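Local coordinates for protein 2-C-methyl-D-erythritol 4-phosphate cytidylyltransferase (Anaerococcus prevotii, PDB 4KT7) that probably catalyses the transfer of a cytidylyl group from CTP to 2-C-methyl-D-erythritol 4-phosphate, releasing diphosphate in the DXP pathway of isoprenoid biosynthesis, at residues I216-Q221 with I225-Y230; A12-A17 with K38-T43; Q195-F200 with E204-V209; L122-A127 with P168-K173. One frame throughout, in Å; residues are numbered along the deposited sequence.

Contact 1 (I216-Q221 with I225-Y230); sequences IKITTQ and IFANAY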
loop_
_atom_site.group_PDB
_atom_site.type_symbol
_atom_site.label_atom_id
_atom_site.label_comp_id
_atom_site.label_asym_id
_atom_site.label_seq_id
_atom_site.Cartn_x
_atom_site.Cartn_y
_atom_site.Cartn_z
ATOM N N ILE A 216 9.425 -1.548 4.855
ATOM C CA ILE A 216 8.399 -2.560 4.626
ATOM C C ILE A 216 8.452 -3.703 5.643
ATOM O O ILE A 216 9.498 -3.955 6.254
ATOM C CB ILE A 216 8.550 -3.142 3.226
ATOM C CG1 ILE A 216 9.940 -3.769 3.094
ATOM C CG2 ILE A 216 8.384 -2.037 2.191
ATOM C CD1 ILE A 216 10.125 -4.638 1.854
ATOM N N LYS A 217 7.316 -4.388 5.807
ATOM C CA LYS A 217 7.198 -5.584 6.643
ATOM C C LYS A 217 7.641 -6.819 5.843
ATOM O O LYS A 217 7.269 -6.968 4.670
ATOM C CB LYS A 217 5.735 -5.748 7.049
ATOM C CG LYS A 217 5.492 -6.289 8.439
ATOM C CD LYS A 217 4.010 -6.581 8.639
ATOM C CE LYS A 217 3.654 -6.802 10.109
ATOM N NZ LYS A 217 4.269 -8.028 10.703
ATOM N N ILE A 218 8.430 -7.701 6.462
ATOM C CA ILE A 218 8.892 -8.911 5.777
ATOM C C ILE A 218 8.208 -10.154 6.334
ATOM O O ILE A 218 8.585 -10.642 7.402
ATOM C CB ILE A 218 10.420 -9.108 5.914
ATOM C CG1 ILE A 218 11.174 -7.823 5.555
ATOM C CG2 ILE A 218 10.892 -10.284 5.064
ATOM C CD1 ILE A 218 10.879 -7.302 4.184
ATOM N N THR A 219 7.207 -10.669 5.623
ATOM C CA THR A 219 6.505 -11.876 6.067
ATOM C C THR A 219 6.393 -12.958 4.983
ATOM O O THR A 219 6.627 -14.141 5.247
ATOM C CB THR A 219 5.102 -11.551 6.637
ATOM O OG1 THR A 219 4.351 -10.807 5.674
ATOM C CG2 THR A 219 5.215 -10.737 7.937
ATOM N N THR A 220 6.051 -12.554 3.763
ATOM C CA THR A 220 5.813 -13.512 2.680
ATOM C C THR A 220 7.058 -13.721 1.830
ATOM O O THR A 220 8.002 -12.934 1.897
ATOM C CB THR A 220 4.666 -13.051 1.754
ATOM O OG1 THR A 220 5.143 -11.999 0.902
ATOM C CG2 THR A 220 3.478 -12.543 2.579
ATOM N N GLN A 221 7.046 -14.779 1.022
ATOM C CA GLN A 221 8.142 -15.053 0.102
ATOM C C GLN A 221 8.326 -13.887 -0.873
ATOM O O GLN A 221 9.449 -13.564 -1.266
ATOM C CB GLN A 221 7.896 -16.363 -0.649
ATOM C CG GLN A 221 9.094 -16.847 -1.452
ATOM C CD GLN A 221 10.391 -16.790 -0.656
ATOM O OE1 GLN A 221 10.461 -17.281 0.472
ATOM N NE2 GLN A 221 11.421 -16.178 -1.239
ATOM N N ILE A 225 11.830 -11.537 -1.680
ATOM C CA ILE A 225 12.239 -11.193 -3.037
ATOM C C ILE A 225 12.347 -9.670 -3.176
ATOM O O ILE A 225 13.330 -9.157 -3.705
ATOM C CB ILE A 225 11.243 -11.755 -4.094
ATOM C CG1 ILE A 225 11.116 -13.280 -3.978
ATOM C CG2 ILE A 225 11.658 -11.369 -5.509
ATOM C CD1 ILE A 225 12.439 -14.023 -3.963
ATOM N N PHE A 226 11.349 -8.949 -2.671
ATOM C CA PHE A 226 11.330 -7.497 -2.787
ATOM C C PHE A 226 12.433 -6.859 -1.936
ATOM O O PHE A 226 13.090 -5.905 -2.365
ATOM C CB PHE A 226 9.950 -6.951 -2.388
ATOM C CG PHE A 226 9.617 -5.624 -3.014
ATOM C CD1 PHE A 226 9.079 -5.564 -4.294
ATOM C CD2 PHE A 226 9.837 -4.438 -2.327
ATOM C CE1 PHE A 226 8.775 -4.344 -4.883
ATOM C CE2 PHE A 226 9.532 -3.214 -2.910
ATOM C CZ PHE A 226 9.000 -3.168 -4.188
ATOM N N ALA A 227 12.636 -7.384 -0.730
ATOM C CA ALA A 227 13.652 -6.834 0.166
ATOM C C ALA A 227 15.036 -7.003 -0.437
ATOM O O ALA A 227 15.831 -6.074 -0.422
ATOM C CB ALA A 227 13.584 -7.485 1.533
ATOM N N ASN A 228 15.321 -8.183 -0.976
ATOM C CA ASN A 228 16.606 -8.416 -1.636
ATOM C C ASN A 228 16.875 -7.495 -2.837
ATOM O O ASN A 228 18.009 -7.054 -3.039
ATOM C CB ASN A 228 16.756 -9.889 -2.034
ATOM C CG ASN A 228 17.105 -10.779 -0.856
ATOM O OD1 ASN A 228 17.783 -10.355 0.086
ATOM N ND2 ASN A 228 16.650 -12.025 -0.905
ATOM N N ALA A 229 15.839 -7.205 -3.626
ATOM C CA ALA A 229 15.987 -6.306 -4.778
ATOM C C ALA A 229 16.247 -4.865 -4.331
ATOM O O ALA A 229 16.972 -4.130 -4.999
ATOM C CB ALA A 229 14.767 -6.382 -5.699
ATOM N N TYR A 230 15.658 -4.474 -3.199
ATOM C CA TYR A 230 15.936 -3.174 -2.586
ATOM C C TYR A 230 17.394 -3.075 -2.135
ATOM O O TYR A 230 18.053 -2.063 -2.360
ATOM C CB TYR A 230 14.991 -2.926 -1.402
ATOM C CG TYR A 230 15.465 -1.878 -0.412
ATOM C CD1 TYR A 230 15.486 -0.530 -0.748
ATOM C CD2 TYR A 230 15.855 -2.236 0.874
ATOM C CE1 TYR A 230 15.897 0.435 0.167
ATOM C CE2 TYR A 230 16.266 -1.278 1.793
ATOM C CZ TYR A 230 16.288 0.056 1.433
ATOM O OH TYR A 230 16.700 1.017 2.333
#
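I216 approaches helix 221-231 with its CD1 methyl, which meets the edge of the F226 ring near the ring plane, at 4.2 Å from CD2. The side chain of I216 runs at about a right angle to that of F226; with CG1 set between the backbone N and the carbonyl carbon (chi1 59°), the extended branch reaches the helix, and CD1 also lies 4.5 Å from CB of A227. I218 follows with a folded chain whose CD1 ends 3.8 Å from A227 CB, while its backbone is hydrogen-bonded to V112. T220 is the N-cap residue, and its OG1 accepts from the backbone N of D223. Q221 then opens the first helical turn: I225 N donates to Q221 O over 3.2 Å in an almost straight bond (174° at the hydrogen). Beside this bond the bent chain of Q221 brings NE2 to 3.6 Å from CD1 of I225, and I225 CG1 lies 3.2 Å from the Q221 carbonyl O. I225 also packs on A229 of the second subunit. Replacing I225 by alanine would remove the CG1-CD1 branch and is likely to uncover the Q221 side chain and open a gap against that neighbouring A229. The chemistry is thus divided: between 216-218 and 225-230 the contact is methyl packing, whereas at the helix start polar bonds from T219 N to D223 OD2 and between T220 OG1 and D223 N tie the loop to the helix.

Contact 2 (A12-A17 with K38-T43); sequences AIITAA and KVLEIT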
loop_
_atom_site.group_PDB
_atom_site.type_symbol
_atom_site.label_atom_id
_atom_site.label_comp_id
_atom_site.label_asym_id
_atom_site.label_seq_id
_atom_site.Cartn_x
_atom_site.Cartn_y
_atom_site.Cartn_z
ATOM N N ALA A 12 12.014 0.161 24.745
ATOM C CA ALA A 12 11.545 -0.268 23.427
ATOM C C ALA A 12 11.114 -1.719 23.504
ATOM O O ALA A 12 11.790 -2.543 24.137
ATOM C CB ALA A 12 12.618 -0.081 22.362
ATOM N N ILE A 13 9.972 -2.004 22.884
ATOM C CA ILE A 13 9.426 -3.341 22.779
ATOM C C ILE A 13 9.472 -3.735 21.301
ATOM O O ILE A 13 8.795 -3.119 20.480
ATOM C CB ILE A 13 7.950 -3.361 23.264
ATOM C CG1 ILE A 13 7.875 -3.058 24.765
ATOM C CG2 ILE A 13 7.295 -4.698 22.971
ATOM C CD1 ILE A 13 6.444 -2.970 25.310
ATOM N N ILE A 14 10.289 -4.737 20.966
ATOM C CA ILE A 14 10.406 -5.243 19.596
ATOM C C ILE A 14 9.634 -6.557 19.503
ATOM O O ILE A 14 10.003 -7.546 20.151
ATOM C CB ILE A 14 11.865 -5.580 19.237
ATOM C CG1 ILE A 14 12.800 -4.381 19.460
ATOM C CG2 ILE A 14 11.945 -6.067 17.802
ATOM C CD1 ILE A 14 12.496 -3.198 18.577
ATOM N N THR A 15 8.564 -6.598 18.719
ATOM C CA THR A 15 7.795 -7.833 18.661
ATOM C C THR A 15 8.315 -8.776 17.586
ATOM O O THR A 15 8.325 -8.439 16.391
ATOM C CB THR A 15 6.279 -7.578 18.488
ATOM O OG1 THR A 15 6.059 -6.789 17.317
ATOM C CG2 THR A 15 5.712 -6.849 19.715
ATOM N N ALA A 16 8.749 -9.959 18.018
ATOM C CA ALA A 16 9.124 -11.026 17.097
ATOM C C ALA A 16 8.397 -12.343 17.433
ATOM O O ALA A 16 8.954 -13.432 17.273
ATOM C CB ALA A 16 10.645 -11.226 17.099
ATOM N N ALA A 17 7.154 -12.237 17.883
ATOM C CA ALA A 17 6.416 -13.404 18.338
ATOM C C ALA A 17 5.214 -13.697 17.452
ATOM O O ALA A 17 4.206 -14.227 17.922
ATOM C CB ALA A 17 5.978 -13.226 19.784
ATOM N N LYS A 38 19.586 -12.748 9.363
ATOM C CA LYS A 38 18.240 -12.924 9.898
ATOM C C LYS A 38 17.598 -11.544 10.031
ATOM O O LYS A 38 18.246 -10.605 10.490
ATOM C CB LYS A 38 18.291 -13.629 11.255
ATOM C CG LYS A 38 18.830 -15.051 11.198
ATOM C CD LYS A 38 18.911 -15.660 12.592
ATOM C CE LYS A 38 20.307 -16.198 12.896
ATOM N NZ LYS A 38 20.703 -17.312 11.998
ATOM N N VAL A 39 16.346 -11.411 9.602
ATOM C CA VAL A 39 15.677 -10.108 9.611
ATOM C C VAL A 39 15.689 -9.441 10.984
ATOM O O VAL A 39 15.892 -8.229 11.093
ATOM C CB VAL A 39 14.250 -10.206 9.047
ATOM C CG1 VAL A 39 13.477 -8.921 9.297
ATOM C CG2 VAL A 39 14.312 -10.531 7.547
ATOM N N LEU A 40 15.509 -10.231 12.034
ATOM C CA LEU A 40 15.438 -9.677 13.378
ATOM C C LEU A 40 16.787 -9.088 13.773
ATOM O O LEU A 40 16.840 -8.106 14.508
ATOM C CB LEU A 40 15.004 -10.745 14.389
ATOM C CG LEU A 40 14.872 -10.255 15.832
ATOM C CD1 LEU A 40 13.884 -9.097 15.925
ATOM C CD2 LEU A 40 14.448 -11.394 16.752
ATOM N N GLU A 41 17.871 -9.680 13.276
ATOM C CA GLU A 41 19.212 -9.196 13.596
ATOM C C GLU A 41 19.471 -7.823 12.995
ATOM O O GLU A 41 20.092 -6.972 13.626
ATOM C CB GLU A 41 20.281 -10.169 13.098
ATOM C CG GLU A 41 20.486 -11.391 13.960
ATOM C CD GLU A 41 21.663 -12.220 13.481
ATOM O OE1 GLU A 41 21.513 -12.947 12.474
ATOM O OE2 GLU A 41 22.747 -12.123 14.093
ATOM N N ILE A 42 19.001 -7.606 11.772
ATOM C CA ILE A 42 19.180 -6.311 11.119
ATOM C C ILE A 42 18.423 -5.248 11.915
ATOM O O ILE A 42 18.918 -4.135 12.138
ATOM C CB ILE A 42 18.662 -6.349 9.658
ATOM C CG1 ILE A 42 19.359 -7.472 8.877
ATOM C CG2 ILE A 42 18.852 -5.001 8.969
ATOM C CD1 ILE A 42 18.632 -7.879 7.623
ATOM N N THR A 43 17.221 -5.603 12.357
ATOM C CA THR A 43 16.384 -4.697 13.129
ATOM C C THR A 43 17.039 -4.360 14.458
ATOM O O THR A 43 17.172 -3.188 14.833
ATOM C CB THR A 43 15.030 -5.342 13.434
ATOM O OG1 THR A 43 14.425 -5.769 12.207
ATOM C CG2 THR A 43 14.107 -4.353 14.156
#
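The beta-alpha-beta crossover at the start of this GT-A-type nucleotidyltransferase fold is packed here, where L40 on helix 39-48 meets I14 and A16 on strand 10-16. A long, partly unmodelled loop and a small hairpin (33-34 with 37-38) lie between them, and the chain then returns as strand 55-60, parallel to and paired with strand 10-16. I14 and A16 both direct their CB atoms at the helix, whereas T15 between them points away, the alternation expected of an extended strand. L40 supplies both of its terminal methyls. Its CD2 lies 3.8 Å from A16 CB, and CD1 bridges the two strand residues, 4.0 Å from A16 CB and 4.1 Å from CG2 of I14. The L40 side chain reaches the strand because CG stands opposite its own backbone N (chi1 -179°), and I14 offers its short CG2 branch to the same methyl. The alanine admits the helix closely, the CA atoms of A16 and L40 being 7.5 Å apart, against 8.8 Å between those of I14 and T43. One turn further on, T43 OG1 lies within bonding reach of both V39 O and the O of G111, the residue that follows strand 105-110. L58 of strand 55-60 touches both I14 and L40 and so extends the same apolar layer. Helix 88-97 covers the other face of the strand, with T92 against T15 and L96 against I13.

Contact 3 (Q195-F200 with E204-V209); sequences QLFEFF and EKVKVV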
loop_
_atom_site.group_PDB
_atom_site.type_symbol
_atom_site.label_atom_id
_atom_site.label_comp_id
_atom_site.label_asym_id
_atom_site.label_seq_id
_atom_site.Cartn_x
_atom_site.Cartn_y
_atom_site.Cartn_z
ATOM N N GLN A 195 -5.110 3.007 17.712
ATOM C CA GLN A 195 -6.571 3.074 17.566
ATOM C C GLN A 195 -7.240 2.958 18.937
ATOM O O GLN A 195 -8.417 3.318 19.106
ATOM C CB GLN A 195 -7.109 2.001 16.605
ATOM C CG GLN A 195 -8.590 2.222 16.230
ATOM C CD GLN A 195 -9.120 1.181 15.270
ATOM O OE1 GLN A 195 -8.633 0.049 15.233
ATOM N NE2 GLN A 195 -10.124 1.561 14.478
ATOM N N LEU A 196 -6.485 2.490 19.931
ATOM C CA LEU A 196 -7.015 2.443 21.293
ATOM C C LEU A 196 -7.498 3.835 21.709
ATOM O O LEU A 196 -8.465 3.980 22.457
ATOM C CB LEU A 196 -5.958 1.917 22.267
ATOM C CG LEU A 196 -5.637 0.418 22.129
ATOM C CD1 LEU A 196 -4.541 0.008 23.121
ATOM C CD2 LEU A 196 -6.879 -0.421 22.363
ATOM N N PHE A 197 -6.848 4.864 21.181
ATOM C CA PHE A 197 -7.191 6.224 21.552
ATOM C C PHE A 197 -8.568 6.622 21.071
ATOM O O PHE A 197 -9.238 7.436 21.706
ATOM C CB PHE A 197 -6.106 7.193 21.085
ATOM C CG PHE A 197 -4.877 7.136 21.936
ATOM C CD1 PHE A 197 -4.031 6.035 21.879
ATOM C CD2 PHE A 197 -4.579 8.160 22.816
ATOM C CE1 PHE A 197 -2.908 5.969 22.691
ATOM C CE2 PHE A 197 -3.451 8.096 23.617
ATOM C CZ PHE A 197 -2.626 6.989 23.557
ATOM N N GLU A 198 -9.002 6.027 19.962
ATOM C CA GLU A 198 -10.330 6.302 19.442
ATOM C C GLU A 198 -11.365 5.504 20.198
ATOM O O GLU A 198 -12.424 6.022 20.548
ATOM C CB GLU A 198 -10.401 5.985 17.944
ATOM C CG GLU A 198 -9.553 6.909 17.090
ATOM C CD GLU A 198 -9.307 6.351 15.691
ATOM O OE1 GLU A 198 -10.291 6.171 14.917
ATOM O OE2 GLU A 198 -8.124 6.094 15.366
ATOM N N PHE A 199 -11.067 4.243 20.477
ATOM C CA PHE A 199 -12.050 3.405 21.173
ATOM C C PHE A 199 -12.369 3.910 22.577
ATOM O O PHE A 199 -13.480 3.742 23.075
ATOM C CB PHE A 199 -11.582 1.953 21.250
ATOM C CG PHE A 199 -11.778 1.197 19.973
ATOM C CD1 PHE A 199 -13.050 1.060 19.427
ATOM C CD2 PHE A 199 -10.704 0.614 19.321
ATOM C CE1 PHE A 199 -13.245 0.363 18.237
ATOM C CE2 PHE A 199 -10.891 -0.088 18.134
ATOM C CZ PHE A 199 -12.163 -0.209 17.591
ATOM N N PHE A 200 -11.400 4.536 23.223
ATOM C CA PHE A 200 -11.649 4.952 24.601
ATOM C C PHE A 200 -11.789 6.452 24.745
ATOM O O PHE A 200 -11.588 6.994 25.818
ATOM C CB PHE A 200 -10.604 4.355 25.540
ATOM C CG PHE A 200 -10.607 2.863 25.518
ATOM C CD1 PHE A 200 -11.695 2.154 26.008
ATOM C CD2 PHE A 200 -9.563 2.160 24.940
ATOM C CE1 PHE A 200 -11.721 0.756 25.958
ATOM C CE2 PHE A 200 -9.585 0.765 24.888
ATOM C CZ PHE A 200 -10.663 0.067 25.394
ATOM N N GLU A 204 -6.379 13.111 23.881
ATOM C CA GLU A 204 -4.960 13.183 23.588
ATOM C C GLU A 204 -4.780 12.780 22.130
ATOM O O GLU A 204 -5.144 11.671 21.723
ATOM C CB GLU A 204 -4.147 12.245 24.491
ATOM C CG GLU A 204 -4.213 12.588 25.975
ATOM C CD GLU A 204 -5.184 11.696 26.735
ATOM O OE1 GLU A 204 -6.063 11.070 26.091
ATOM O OE2 GLU A 204 -5.062 11.607 27.980
ATOM N N LYS A 205 -4.212 13.678 21.341
ATOM C CA LYS A 205 -4.071 13.430 19.903
ATOM C C LYS A 205 -2.859 12.566 19.547
ATOM O O LYS A 205 -1.838 12.574 20.249
ATOM C CB LYS A 205 -4.042 14.764 19.140
ATOM C CG LYS A 205 -5.356 15.534 19.212
ATOM C CD LYS A 205 -5.644 16.287 17.907
ATOM C CE LYS A 205 -7.140 16.579 17.780
ATOM N NZ LYS A 205 -7.484 17.611 16.758
ATOM N N VAL A 206 -2.988 11.804 18.459
ATOM C CA VAL A 206 -1.934 10.909 18.027
ATOM C C VAL A 206 -1.133 11.641 16.963
ATOM O O VAL A 206 -1.659 11.971 15.904
ATOM C CB VAL A 206 -2.503 9.579 17.457
ATOM C CG1 VAL A 206 -1.355 8.620 17.056
ATOM C CG2 VAL A 206 -3.426 8.922 18.465
ATOM N N LYS A 207 0.136 11.918 17.256
ATOM C CA LYS A 207 0.981 12.658 16.338
ATOM C C LYS A 207 1.499 11.732 15.256
ATOM O O LYS A 207 1.899 10.586 15.524
ATOM C CB LYS A 207 2.165 13.295 17.080
ATOM C CG LYS A 207 3.089 14.130 16.198
ATOM C CD LYS A 207 2.393 15.444 15.788
ATOM C CE LYS A 207 3.133 16.132 14.648
ATOM N NZ LYS A 207 2.486 17.444 14.335
ATOM N N VAL A 208 1.524 12.216 14.022
ATOM C CA VAL A 208 2.009 11.386 12.938
ATOM C C VAL A 208 3.387 11.865 12.534
ATOM O O VAL A 208 3.603 13.058 12.336
ATOM C CB VAL A 208 1.060 11.443 11.732
ATOM C CG1 VAL A 208 1.597 10.584 10.607
ATOM C CG2 VAL A 208 -0.344 10.976 12.138
ATOM N N VAL A 209 4.331 10.939 12.445
ATOM C CA VAL A 209 5.665 11.249 11.951
ATOM C C VAL A 209 5.795 10.605 10.577
ATOM O O VAL A 209 5.403 9.446 10.404
ATOM C CB VAL A 209 6.728 10.661 12.902
ATOM C CG1 VAL A 209 8.071 10.504 12.209
ATOM C CG2 VAL A 209 6.829 11.524 14.173
#
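This is a largely buried, mostly apolar contact between a one-turn helix, 196-199, and strand 206-210, which follows it after a short turn, and F197 makes all of it from the helix side. The CB of F197 lies 4.1 Å from CG2 of V206, and ring atom CG is at 4.2 Å from the same methyl. The two side chains are inclined to one another, and the methyl approaches the ring aslant. Further out, CD2 of the ring comes to 3.7 Å from the backbone O of E204, while CE2 is 4.3 Å from E204 CB. The ring leans this way because CG stands opposite the carbonyl carbon (chi1 -75°). E204 contributes its backbone O and CB, while its carboxylate is salt-bridged to R202 in the turn. Strand 206-210 adds to the central mixed sheet by running parallel to strand 133-139, whose A133 also touches F197. Consistent with the arm-exchanged dimer of the IspD family, the second subunit reaches both segments: E198 OE2 is hydrogen-bonded to T156 OG1 of that subunit, and K207 forms a cation-pi pair with its Y152. L175 of helix 173-184 also touches F197.

Contact 4 (L122-A127 with P168-K173); sequences LKTINA and PQAFDK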
loop_
_atom_site.group_PDB
_atom_site.type_symbol
_atom_site.label_atom_id
_atom_site.label_comp_id
_atom_site.label_asym_id
_atom_site.label_seq_id
_atom_site.Cartn_x
_atom_site.Cartn_y
_atom_site.Cartn_z
ATOM N N LEU A 122 14.627 8.069 16.165
ATOM C CA LEU A 122 14.881 9.335 16.857
ATOM C C LEU A 122 13.739 10.327 16.638
ATOM O O LEU A 122 13.319 11.020 17.570
ATOM C CB LEU A 122 16.194 9.948 16.377
ATOM C CG LEU A 122 17.471 9.176 16.741
ATOM C CD1 LEU A 122 18.724 9.848 16.169
ATOM C CD2 LEU A 122 17.588 9.047 18.253
ATOM N N LYS A 123 13.222 10.394 15.412
ATOM C CA LYS A 123 12.111 11.299 15.116
ATOM C C LYS A 123 10.870 10.910 15.891
ATOM O O LYS A 123 10.116 11.776 16.358
ATOM C CB LYS A 123 11.799 11.299 13.619
ATOM C CG LYS A 123 12.804 12.106 12.791
ATOM C CD LYS A 123 12.814 11.621 11.334
ATOM C CE LYS A 123 11.446 11.782 10.684
ATOM N NZ LYS A 123 11.337 11.126 9.332
ATOM N N THR A 124 10.642 9.607 16.012
ATOM C CA THR A 124 9.491 9.116 16.762
ATOM C C THR A 124 9.660 9.462 18.240
ATOM O O THR A 124 8.727 9.936 18.885
ATOM C CB THR A 124 9.352 7.598 16.591
ATOM O OG1 THR A 124 9.309 7.302 15.197
ATOM C CG2 THR A 124 8.081 7.089 17.242
ATOM N N ILE A 125 10.858 9.245 18.778
ATOM C CA ILE A 125 11.129 9.602 20.176
ATOM C C ILE A 125 10.976 11.120 20.433
ATOM O O ILE A 125 10.327 11.542 21.401
ATOM C CB ILE A 125 12.532 9.097 20.600
ATOM C CG1 ILE A 125 12.525 7.574 20.711
ATOM C CG2 ILE A 125 13.007 9.714 21.931
ATOM C CD1 ILE A 125 13.900 7.001 21.027
ATOM N N ASN A 126 11.537 11.949 19.558
ATOM C CA ASN A 126 11.432 13.400 19.739
ATOM C C ASN A 126 10.000 13.940 19.670
ATOM O O ASN A 126 9.712 14.989 20.236
ATOM C CB ASN A 126 12.348 14.152 18.774
ATOM C CG ASN A 126 13.817 14.002 19.143
ATOM O OD1 ASN A 126 14.153 13.645 20.282
ATOM N ND2 ASN A 126 14.699 14.276 18.187
ATOM N N ALA A 127 9.098 13.231 18.994
ATOM C CA ALA A 127 7.712 13.670 18.965
ATOM C C ALA A 127 7.039 13.473 20.341
ATOM O O ALA A 127 6.007 14.090 20.632
ATOM C CB ALA A 127 6.944 12.946 17.877
ATOM N N PRO A 168 8.150 2.372 13.793
ATOM C CA PRO A 168 7.717 2.454 15.199
ATOM C C PRO A 168 6.505 3.334 15.496
ATOM O O PRO A 168 6.037 4.132 14.666
ATOM C CB PRO A 168 8.943 3.041 15.902
ATOM C CG PRO A 168 9.559 3.911 14.859
ATOM C CD PRO A 168 9.405 3.116 13.566
ATOM N N GLN A 169 5.984 3.125 16.700
ATOM C CA GLN A 169 4.976 3.963 17.312
ATOM C C GLN A 169 5.520 4.179 18.722
ATOM O O GLN A 169 6.352 3.399 19.167
ATOM C CB GLN A 169 3.646 3.202 17.384
ATOM C CG GLN A 169 3.050 2.819 16.040
ATOM C CD GLN A 169 1.622 2.306 16.175
ATOM O OE1 GLN A 169 1.227 1.795 17.226
ATOM N NE2 GLN A 169 0.838 2.465 15.125
ATOM N N ALA A 170 5.080 5.213 19.432
ATOM C CA ALA A 170 5.532 5.373 20.819
ATOM C C ALA A 170 4.515 6.147 21.657
ATOM O O ALA A 170 3.727 6.926 21.113
ATOM C CB ALA A 170 6.910 6.069 20.853
ATOM N N PHE A 171 4.539 5.933 22.976
ATOM C CA PHE A 171 3.497 6.451 23.879
ATOM C C PHE A 171 4.052 6.753 25.252
ATOM O O PHE A 171 5.086 6.198 25.643
ATOM C CB PHE A 171 2.377 5.408 24.073
ATOM C CG PHE A 171 1.897 4.814 22.805
ATOM C CD1 PHE A 171 0.875 5.415 22.083
ATOM C CD2 PHE A 171 2.497 3.678 22.297
ATOM C CE1 PHE A 171 0.462 4.876 20.876
ATOM C CE2 PHE A 171 2.070 3.130 21.093
ATOM C CZ PHE A 171 1.065 3.742 20.386
ATOM N N ASP A 172 3.337 7.617 25.974
ATOM C CA ASP A 172 3.427 7.729 27.433
ATOM C C ASP A 172 3.158 6.334 27.993
ATOM O O ASP A 172 2.162 5.694 27.628
ATOM C CB ASP A 172 2.378 8.748 27.927
ATOM C CG ASP A 172 2.408 8.957 29.438
ATOM O OD1 ASP A 172 1.804 8.145 30.162
ATOM O OD2 ASP A 172 3.000 9.946 29.914
ATOM N N LYS A 173 4.051 5.823 28.837
ATOM C CA LYS A 173 3.928 4.433 29.292
ATOM C C LYS A 173 2.695 4.143 30.155
ATOM O O LYS A 173 2.043 3.128 29.960
ATOM C CB LYS A 173 5.197 3.972 30.036
ATOM C CG LYS A 173 5.192 2.485 30.443
ATOM C CD LYS A 173 4.887 2.281 31.929
ATOM C CE LYS A 173 4.733 0.783 32.229
ATOM N NZ LYS A 173 4.313 0.487 33.630
#
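T124 overlaps the strand residues P168 and A170 with its two branches, one to each. Its methyl CG2 sits 3.9 Å from A170 CB, and the same T124 CG2 is 4.1 Å from Q169 C. The hydroxyl branch lies against the proline ring instead, with OG1 3.4 Å from P168 CG. This split follows from the first torsion (chi1 -54°), which puts CG2 opposite the backbone N and OG1 beside it, where OG1 hydrogen-bonds to L120 O one turn back in the helix. Helix 118-127 and strand 168-172 run nearly alongside, their local axes inclined by 22° and 8.3 Å apart at closest. The CA atoms of T124 and A170 are 6.8 Å apart, a close approach that the small side chains permit. The helix lies on one face of the mixed sheet, in which strand 168-172 pairs antiparallel with both 105-110 and 133-139. P168, entered through a cis peptide bond, also touches L107 and H109, and its O accepts from T136 OG1. With the threonine hydroxyl engaged within its own helix and the P168 carbonyl held by T136, what remains between helix and strand is van der Waals contact, its strength resting on close fit and not on polar pairing.

From the N terminus, contact 2 closes first, spanning the 20-residue loop and hairpin between strand 10-16 and helix 39-48. Contact 4 spans the longest interval, 40 residues, bringing strand 168-172 back against helix 118-127. Contact 3 then closes a tight turn and contact 1 the start of the last long helix. All four are in series: none nests in or crosses another. Contacts 2, 3 and 4 reach the same mixed sheet. Contacts 3 and 4 join directly, F197 CE1 lying 3.9 Å from F171 CD1, and contacts 1 and 2 meet where I218 CG2 is 4.2 Å from V39 CG2. Contacts 1 and 3, centres about 29 Å apart across the chain's centre, both touch the second subunit.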